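Local coordinates for protein cytochrome c' (Allochromatium vinosum, PDB 5GYR) that carries a covalently attached high-spin heme c with no sixth iron ligand and has electron transfer activity, although its exact function is not known, at residues A[96-101]-A[108-113]. Numbering follows the deposited sequence.
Sequences NTLAEV and EAVKTA
Val101 and Leu98 meet Ala113 in an antiparallel helix hairpin, the C-terminal hairpin of the four-helix bundle characteristic of cytochromes c', packed here against helix 36-50 of a second subunit. Helices 86-104 and 107-128 pair beside the short turn that joins them, with local axes 9.0 Å apart and 171° between their directions. The example illustrates how an alanine lets a methyl reach the opposing backbone. Ala113 offers only a methyl group, and its CB rests 3.9 Å from Leu98 CA. With CG anti to the backbone N (chi1 175°), beside its own carbonyl carbon, Leu98 swings CD1 over to Ala113 CB and to Val110 CG1, the latter 4.1 Å away. Val101 fills the next turn, nearer the connection. Its CG2 stays at loose range of Ala113 CB, while CG1 enters between Ala109 and Val110, 3.8 Å from Val110 CG2. In this tetramer, consistent with domain swapping, the second subunit sets its Ala43 on Leu98 and its Tyr34 on Val110. The side chain of Leu98 lies about 7 Å from the heme c, which places the buried end of the seam near the cofactor, though Leu98 is not among the pocket residues. Packing is tightest around Val101 CG1, which sits 3.4 Å from Ala109 CB, inside normal van der Waals range. The same methyl carbon, Val101 CG1, also lies 3.4 Å from the backbone N of Val110.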
loop_
_atom_site.group_PDB
_atom_site.type_symbol
_atom_site.label_atom_id
_atom_site.label_comp_id
_atom_site.label_asym_id
_atom_site.label_seq_id
_atom_site.Cartn_x
_atom_site.Cartn_y
_atom_site.Cartn_z
ATOM N N ASN A 96 -7.247 -8.005 -15.750
ATOM C CA ASN A 96 -6.462 -9.114 -16.274
ATOM C C ASN A 96 -7.327 -10.042 -17.106
ATOM O O ASN A 96 -6.927 -10.483 -18.187
ATOM C CB ASN A 96 -5.827 -9.952 -15.154
ATOM C CG ASN A 96 -4.694 -9.239 -14.439
ATOM O OD1 ASN A 96 -4.211 -8.226 -14.919
ATOM N ND2 ASN A 96 -4.236 -9.774 -13.311
ATOM N N THR A 97 -8.517 -10.337 -16.608
ATOM C CA THR A 97 -9.441 -11.210 -17.337
ATOM C C THR A 97 -9.885 -10.574 -18.641
ATOM O O THR A 97 -9.951 -11.247 -19.664
ATOM C CB THR A 97 -10.648 -11.576 -16.477
ATOM O OG1 THR A 97 -10.172 -12.277 -15.318
ATOM C CG2 THR A 97 -11.620 -12.461 -17.235
ATOM N N LEU A 98 -10.165 -9.281 -18.628
ATOM C CA LEU A 98 -10.556 -8.599 -19.865
ATOM C C LEU A 98 -9.474 -8.718 -20.944
ATOM O O LEU A 98 -9.785 -8.960 -22.093
ATOM C CB LEU A 98 -10.907 -7.121 -19.596
ATOM C CG LEU A 98 -11.230 -6.239 -20.813
ATOM C CD1 LEU A 98 -12.405 -6.793 -21.617
ATOM C CD2 LEU A 98 -11.522 -4.814 -20.363
ATOM N N ALA A 99 -8.213 -8.557 -20.572
ATOM C CA ALA A 99 -7.112 -8.676 -21.532
ATOM C C ALA A 99 -6.986 -10.110 -22.071
ATOM O O ALA A 99 -6.788 -10.316 -23.263
ATOM C CB ALA A 99 -5.801 -8.236 -20.897
ATOM N N GLU A 100 -7.119 -11.094 -21.181
ATOM C CA GLU A 100 -7.125 -12.501 -21.585
ATOM C C GLU A 100 -8.230 -12.821 -22.578
ATOM O O GLU A 100 -7.996 -13.433 -23.629
ATOM C CB GLU A 100 -7.292 -13.422 -20.364
ATOM C CG GLU A 100 -6.072 -13.491 -19.485
ATOM C CD GLU A 100 -6.325 -14.255 -18.197
ATOM O OE1 GLU A 100 -7.372 -14.932 -18.084
ATOM O OE2 GLU A 100 -5.480 -14.171 -17.290
ATOM N N VAL A 101 -9.446 -12.417 -22.242
ATOM C CA VAL A 101 -10.596 -12.703 -23.087
ATOM C C VAL A 101 -10.467 -11.950 -24.421
ATOM O O VAL A 101 -10.797 -12.476 -25.487
ATOM C CB VAL A 101 -11.900 -12.313 -22.366
ATOM C CG1 VAL A 101 -13.090 -12.406 -23.294
ATOM C CG2 VAL A 101 -12.125 -13.166 -21.111
ATOM N N GLU A 108 -18.557 -11.676 -27.539
ATOM C CA GLU A 108 -19.547 -11.888 -26.481
ATOM C C GLU A 108 -18.889 -12.104 -25.117
ATOM O O GLU A 108 -19.397 -11.632 -24.107
ATOM C CB GLU A 108 -20.499 -13.041 -26.807
ATOM C CG GLU A 108 -21.894 -12.918 -26.195
ATOM C CD GLU A 108 -22.589 -11.594 -26.537
ATOM O OE1 GLU A 108 -22.002 -10.746 -27.255
ATOM O OE2 GLU A 108 -23.735 -11.395 -26.077
ATOM N N ALA A 109 -17.758 -12.804 -25.096
ATOM C CA ALA A 109 -17.002 -12.995 -23.861
ATOM C C ALA A 109 -16.396 -11.665 -23.401
ATOM O O ALA A 109 -16.394 -11.346 -22.213
ATOM C CB ALA A 109 -15.921 -14.045 -24.056
ATOM N N VAL A 110 -15.896 -10.889 -24.350
ATOM C CA VAL A 110 -15.360 -9.553 -24.054
ATOM C C VAL A 110 -16.436 -8.668 -23.433
ATOM O O VAL A 110 -16.176 -7.957 -22.466
ATOM C CB VAL A 110 -14.776 -8.874 -25.311
ATOM C CG1 VAL A 110 -14.501 -7.394 -25.062
ATOM C CG2 VAL A 110 -13.495 -9.574 -25.725
ATOM N N LYS A 111 -17.651 -8.727 -23.971
ATOM C CA LYS A 111 -18.743 -7.910 -23.453
ATOM C C LYS A 111 -18.940 -8.160 -21.959
ATOM O O LYS A 111 -19.089 -7.222 -21.176
ATOM C CB LYS A 111 -20.048 -8.162 -24.227
ATOM C CG LYS A 111 -21.195 -7.305 -23.748
ATOM C CD LYS A 111 -22.454 -7.443 -24.597
ATOM C CE LYS A 111 -23.711 -7.106 -23.794
ATOM N NZ LYS A 111 -24.778 -6.498 -24.639
ATOM N N THR A 112 -18.942 -9.432 -21.574
ATOM C CA THR A 112 -19.097 -9.799 -20.169
ATOM C C THR A 112 -17.918 -9.321 -19.326
ATOM O O THR A 112 -18.112 -8.741 -18.264
ATOM C CB THR A 112 -19.265 -11.318 -20.018
ATOM O OG1 THR A 112 -20.428 -11.724 -20.740
ATOM C CG2 THR A 112 -19.402 -11.712 -18.541
ATOM N N ALA A 113 -16.706 -9.554 -19.817
ATOM C CA ALA A 113 -15.490 -9.135 -19.122
ATOM C C ALA A 113 -15.379 -7.620 -19.001
ATOM O O ALA A 113 -14.954 -7.093 -17.988
ATOM C CB ALA A 113 -14.265 -9.705 -19.818
#